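Local coordinates for biphenyl 2,3-Dioxygenase Beta Subunit (Sphingobium yanoikuyae, PDB 2GBW), which is the beta subunit of a ring-hydroxylating dioxygenase, which probably takes part in adding dioxygen to aromatic rings such as biphenyl, at residues G38-A41 with E42-Y46; D67-I70 with Y71-D74. All blocks are in the same frame, centred on the assembly; numbering follows the deposited sequence. Where two conformers were deposited one is given.

Interaction 1: G38-A41 with E42-Y46; sequences GMVA and EDIHY
V40 and I44 meet obliquely, methyl against branch point: CG1 of V40 lies 3.7 Å from CB of I44 and almost as close to its CG1 and CG2. In V40 that methyl stands anti to the backbone N (chi1 179°), which carries it forward along the chain to I44; the CB of I44 points back toward it. CB of I44 also rests 3.2 Å from the carbonyl O of A41. Between V40 and I44 the chain turns a corner through a type I beta turn from A41 to I44, which joins the short strand 40-41 to strand 44-49 of the large sheet. Its closing bond runs from I44 N to A41 O, 3.2 Å long and bent (141° at the hydrogen). D43 folds back at the turn: with CG between the backbone N and the carbonyl carbon (chi1 57°), OD1 comes 3.4 Å from CB of A41, while OD2 forms a salt bridge with R145. E42, at the corner itself, packs on F75 of helix 75-84. The same helix lies against V40 and I44 through L78 and F75 respectively, while F154 of strand 150-160 packs on A41 and D43.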
ATOM      1  N   GLY B  38     -29.117  -2.383  26.594  1.00 42.83           N
ATOM      2  CA  GLY B  38     -28.385  -2.891  27.717  1.00 41.55           C
ATOM      3  C   GLY B  38     -27.043  -2.274  28.066  1.00 40.90           C
ATOM      4  O   GLY B  38     -26.584  -2.470  29.204  1.00 40.62           O
ATOM      5  N   MET B  39     -26.388  -1.578  27.125  1.00 39.31           N
ATOM      6  CA  MET B  39     -25.051  -1.052  27.384  0.50 39.92           C
ATOM      7  C   MET B  39     -24.926   0.472  27.298  1.00 39.31           C
ATOM      8  O   MET B  39     -23.901   1.018  27.682  1.00 39.70           O
ATOM      9  CB  MET B  39     -24.026  -1.754  26.483  0.50 39.63           C
ATOM     10  CG  MET B  39     -24.104  -3.287  26.569  0.50 40.65           C
ATOM     11  SD  MET B  39     -22.822  -4.265  25.719  0.50 40.50           S
ATOM     12  CE  MET B  39     -23.400  -4.416  24.029  0.50 44.00           C
ATOM     13  N   VAL B  40     -25.960   1.151  26.837  1.00 38.89           N
ATOM     14  CA  VAL B  40     -25.918   2.604  26.633  1.00 39.18           C
ATOM     15  C   VAL B  40     -27.019   3.275  27.422  1.00 39.87           C
ATOM     16  O   VAL B  40     -28.165   2.854  27.364  1.00 41.19           O
ATOM     17  CB  VAL B  40     -26.071   2.975  25.125  1.00 37.94           C
ATOM     18  CG1 VAL B  40     -26.064   4.518  24.908  1.00 38.56           C
ATOM     19  CG2 VAL B  40     -24.983   2.299  24.266  1.00 38.58           C
ATOM     20  N   ALA B  41     -26.639   4.279  28.212  1.00 39.86           N
ATOM     21  CA  ALA B  41     -27.554   4.998  29.079  1.00 40.09           C
ATOM     22  C   ALA B  41     -28.360   5.983  28.257  1.00 39.63           C
ATOM     23  O   ALA B  41     -27.906   6.470  27.228  1.00 37.26           O
ATOM     24  CB  ALA B  41     -26.760   5.756  30.144  1.00 39.28           C
ATOM     25  N   GLU B  42     -29.564   6.303  28.721  1.00 40.79           N
ATOM     26  CA  GLU B  42     -30.434   7.210  27.981  1.00 42.17           C
ATOM     27  C   GLU B  42     -29.948   8.668  27.945  1.00 40.78           C
ATOM     28  O   GLU B  42     -30.376   9.428  27.115  1.00 41.02           O
ATOM     29  CB  GLU B  42     -31.846   7.126  28.553  1.00 43.10           C
ATOM     30  CG  GLU B  42     -32.556   5.820  28.166  1.00 46.36           C
ATOM     31  CD  GLU B  42     -34.080   5.946  28.154  1.00 46.76           C
ATOM     32  OE1 GLU B  42     -34.689   6.154  29.248  1.00 55.64           O
ATOM     33  OE2 GLU B  42     -34.655   5.822  27.039  1.00 55.44           O
ATOM     34  N   ASP B  43     -29.046   9.050  28.850  1.00 40.51           N
ATOM     35  CA  ASP B  43     -28.467  10.401  28.839  1.00 40.62           C
ATOM     36  C   ASP B  43     -27.115  10.466  28.129  1.00 40.46           C
ATOM     37  O   ASP B  43     -26.333  11.398  28.338  1.00 40.98           O
ATOM     38  CB  ASP B  43     -28.323  10.919  30.280  1.00 39.93           C
ATOM     39  CG  ASP B  43     -27.496  10.011  31.176  1.00 42.73           C
ATOM     40  OD1 ASP B  43     -27.790   8.787  31.222  1.00 45.28           O
ATOM     41  OD2 ASP B  43     -26.602  10.547  31.909  1.00 43.71           O
ATOM     42  N   ILE B  44     -26.868   9.484  27.269  1.00 39.73           N
ATOM     43  CA  ILE B  44     -25.632   9.353  26.514  1.00 39.59           C
ATOM     44  C   ILE B  44     -25.310  10.608  25.710  1.00 39.32           C
ATOM     45  O   ILE B  44     -26.195  11.245  25.183  1.00 39.33           O
ATOM     46  CB  ILE B  44     -25.694   8.099  25.536  1.00 39.96           C
ATOM     47  CG1 ILE B  44     -24.369   7.891  24.807  1.00 40.74           C
ATOM     48  CG2 ILE B  44     -26.827   8.186  24.519  1.00 40.21           C
ATOM     49  CD1 ILE B  44     -23.211   7.628  25.673  1.00 40.71           C
ATOM     50  N   HIS B  45     -24.035  10.957  25.661  1.00 39.09           N
ATOM     51  CA  HIS B  45     -23.493  11.817  24.602  1.00 38.82           C
ATOM     52  C   HIS B  45     -22.373  11.028  23.990  1.00 38.49           C
ATOM     53  O   HIS B  45     -21.428  10.677  24.668  1.00 37.18           O
ATOM     54  CB  HIS B  45     -22.978  13.140  25.153  1.00 39.23           C
ATOM     55  CG  HIS B  45     -22.457  14.067  24.094  1.00 40.64           C
ATOM     56  ND1 HIS B  45     -21.307  14.810  24.262  1.00 44.04           N
ATOM     57  CD2 HIS B  45     -22.899  14.321  22.848  1.00 45.22           C
ATOM     58  CE1 HIS B  45     -21.082  15.505  23.160  1.00 44.66           C
ATOM     59  NE2 HIS B  45     -22.023  15.214  22.281  1.00 43.43           N
ATOM     60  N   TYR B  46     -22.487  10.787  22.683  1.00 38.69           N
ATOM     61  CA  TYR B  46     -21.572   9.974  21.936  1.00 39.39           C
ATOM     62  C   TYR B  46     -20.924  10.923  20.939  1.00 38.62           C
ATOM     63  O   TYR B  46     -21.604  11.467  20.076  1.00 39.80           O
ATOM     64  CB  TYR B  46     -22.388   8.890  21.257  1.00 39.54           C
ATOM     65  CG  TYR B  46     -21.611   7.835  20.556  1.00 40.64           C
ATOM     66  CD1 TYR B  46     -21.021   8.120  19.340  1.00 39.31           C
ATOM     67  CD2 TYR B  46     -21.460   6.543  21.090  1.00 40.07           C
ATOM     68  CE1 TYR B  46     -20.344   7.170  18.644  1.00 43.56           C
ATOM     69  CE2 TYR B  46     -20.729   5.564  20.386  1.00 39.96           C
ATOM     70  CZ  TYR B  46     -20.192   5.893  19.173  1.00 41.43           C
ATOM     71  OH  TYR B  46     -19.471   4.972  18.429  1.00 42.36           O
TER

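Interaction 2: D67-I70 with Y71-D74; sequences DAAI and YNDD
A classic beta bulge, in which I70 and Y71 both face M48 of the neighbouring strand 44-49, leads the chain into strand 71-73, outermost in the sheet within this chain. The two bulge side chains cross at an angle, CG2 of I70 lying 3.9 Å from CD1 of the Y71 ring. That ring also sits obliquely against the preceding peptide, with Y71 CD1 3.7 Å from I70 C; a chi1 of -69°, placing CG beside the backbone N, swings it back there. Replacing Y71 with an alanine is likely to leave CG2 of I70 without its aromatic neighbour and L170 O without its hydroxyl partner. Next to the bulge, A69 sets its CB 3.3 Å from the carbonyl O of Y71 and 4.1 Å from CB of N72. A water links D67 O and N72 ND2, which do not bond directly, donating to D67 O at 2.7 Å and accepting from N72 ND2 at 2.9 Å. The same ND2 bonds P65 O and OD1 of N72 takes H45 NE2, fixing both ends of the amide. M48 and W47 of strand 44-49 pack on this corner, R81 of helix 75-84 touches Y71, and another protein chain covers parts of I70, Y71 and N72.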
ATOM      1  N   ASP B  67     -18.663  22.379  18.415  1.00 43.37           N
ATOM      2  CA  ASP B  67     -17.809  22.452  17.203  1.00 43.24           C
ATOM      3  C   ASP B  67     -18.033  21.251  16.300  1.00 42.33           C
ATOM      4  O   ASP B  67     -18.637  20.240  16.695  1.00 41.29           O
ATOM      5  CB  ASP B  67     -16.333  22.472  17.617  1.00 44.21           C
ATOM      6  CG  ASP B  67     -15.988  23.641  18.519  1.00 46.53           C
ATOM      7  OD1 ASP B  67     -16.516  24.760  18.283  1.00 50.83           O
ATOM      8  OD2 ASP B  67     -15.182  23.458  19.445  1.00 50.34           O
ATOM      9  N   ALA B  68     -17.532  21.335  15.077  1.00 40.33           N
ATOM     10  CA  ALA B  68     -17.639  20.195  14.161  1.00 41.15           C
ATOM     11  C   ALA B  68     -17.215  18.863  14.820  1.00 39.98           C
ATOM     12  O   ALA B  68     -16.231  18.756  15.544  1.00 42.02           O
ATOM     13  CB  ALA B  68     -16.827  20.415  12.896  1.00 39.38           C
ATOM     14  N   ALA B  69     -18.011  17.855  14.566  1.00 39.56           N
ATOM     15  CA  ALA B  69     -17.701  16.508  14.979  1.00 38.83           C
ATOM     16  C   ALA B  69     -18.342  15.504  14.041  1.00 38.19           C
ATOM     17  O   ALA B  69     -19.441  15.745  13.546  1.00 39.98           O
ATOM     18  CB  ALA B  69     -18.234  16.302  16.386  1.00 38.26           C
ATOM     19  N   ILE B  70     -17.678  14.363  13.873  1.00 38.95           N
ATOM     20  CA  ILE B  70     -18.156  13.256  13.002  1.00 38.82           C
ATOM     21  C   ILE B  70     -19.358  12.571  13.651  1.00 38.62           C
ATOM     22  O   ILE B  70     -20.346  12.251  12.979  1.00 37.98           O
ATOM     23  CB  ILE B  70     -17.018  12.266  12.678  1.00 38.16           C
ATOM     24  CG1 ILE B  70     -15.927  13.018  11.869  1.00 40.25           C
ATOM     25  CG2 ILE B  70     -17.539  11.048  11.851  1.00 38.47           C
ATOM     26  CD1 ILE B  70     -14.547  12.329  11.943  1.00 42.41           C
ATOM     27  N   TYR B  71     -19.286  12.388  14.962  1.00 38.68           N
ATOM     28  CA  TYR B  71     -20.445  12.029  15.771  1.00 39.06           C
ATOM     29  C   TYR B  71     -20.666  13.070  16.880  1.00 40.32           C
ATOM     30  O   TYR B  71     -19.727  13.541  17.517  1.00 38.06           O
ATOM     31  CB  TYR B  71     -20.256  10.658  16.450  1.00 40.09           C
ATOM     32  CG  TYR B  71     -20.243   9.431  15.574  1.00 39.55           C
ATOM     33  CD1 TYR B  71     -19.117   9.064  14.820  1.00 40.49           C
ATOM     34  CD2 TYR B  71     -21.365   8.615  15.481  1.00 41.56           C
ATOM     35  CE1 TYR B  71     -19.149   7.920  14.006  1.00 37.82           C
ATOM     36  CE2 TYR B  71     -21.376   7.476  14.706  1.00 42.54           C
ATOM     37  CZ  TYR B  71     -20.252   7.128  13.968  1.00 42.16           C
ATOM     38  OH  TYR B  71     -20.302   5.981  13.200  1.00 42.84           O
ATOM     39  N   ASN B  72     -21.921  13.428  17.090  1.00 39.54           N
ATOM     40  CA  ASN B  72     -22.317  14.335  18.139  1.00 40.59           C
ATOM     41  C   ASN B  72     -23.787  14.085  18.470  1.00 41.55           C
ATOM     42  O   ASN B  72     -24.666  14.882  18.137  1.00 42.90           O
ATOM     43  CB  ASN B  72     -22.065  15.766  17.678  1.00 41.12           C
ATOM     44  CG  ASN B  72     -21.859  16.713  18.802  1.00 42.29           C
ATOM     45  OD1 ASN B  72     -22.093  16.397  19.983  1.00 42.66           O
ATOM     46  ND2 ASN B  72     -21.467  17.934  18.441  1.00 45.48           N
ATOM     47  N   ASP B  73     -24.035  12.992  19.187  1.00 40.90           N
ATOM     48  CA  ASP B  73     -25.357  12.386  19.248  1.00 39.96           C
ATOM     49  C   ASP B  73     -25.842  12.200  20.655  1.00 39.67           C
ATOM     50  O   ASP B  73     -25.028  11.898  21.564  1.00 38.43           O
ATOM     51  CB  ASP B  73     -25.327  10.995  18.603  1.00 38.34           C
ATOM     52  CG  ASP B  73     -25.037  11.033  17.091  1.00 42.84           C
ATOM     53  OD1 ASP B  73     -25.283  12.066  16.447  1.00 41.45           O
ATOM     54  OD2 ASP B  73     -24.517  10.016  16.580  1.00 43.42           O
ATOM     55  N   ASP B  74     -27.163  12.365  20.807  1.00 39.69           N
ATOM     56  CA  ASP B  74     -27.908  11.923  21.984  1.00 40.05           C
ATOM     57  C   ASP B  74     -28.533  10.536  21.711  1.00 39.47           C
ATOM     58  O   ASP B  74     -28.322   9.957  20.663  1.00 40.42           O
ATOM     59  CB  ASP B  74     -28.928  13.001  22.406  1.00 39.89           C
ATOM     60  CG  ASP B  74     -30.096  13.172  21.430  1.00 41.37           C
ATOM     61  OD1 ASP B  74     -30.277  12.303  20.561  1.00 43.47           O
ATOM     62  OD2 ASP B  74     -30.815  14.221  21.511  1.00 42.99           O
TER
HETATM   63  O   HOH W   1     -20.969  19.113  15.878  1.00 35.60           O

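How the interactions relate
Interaction 1 closes before interaction 2 opens: 38-46 leads into strand 44-49, and after a long loop 67-74 brings the chain back as strand 71-73. The two strands are antiparallel neighbours at one side of the large mixed sheet, so the contacts, with centres about 15 Å apart, are directly joined. Y46 N lies 3.0 Å from D73 O, a probable backbone hydrogen bond, and the Y46 and Y71 rings meet edge-to-face. H45, which N72 holds, is a zinc ligand in a structure of this protein, though no zinc is bound to it in this chain. Both corners lie where this end of the sheet meets helix 75-84, in a domain of the NTF2 clan.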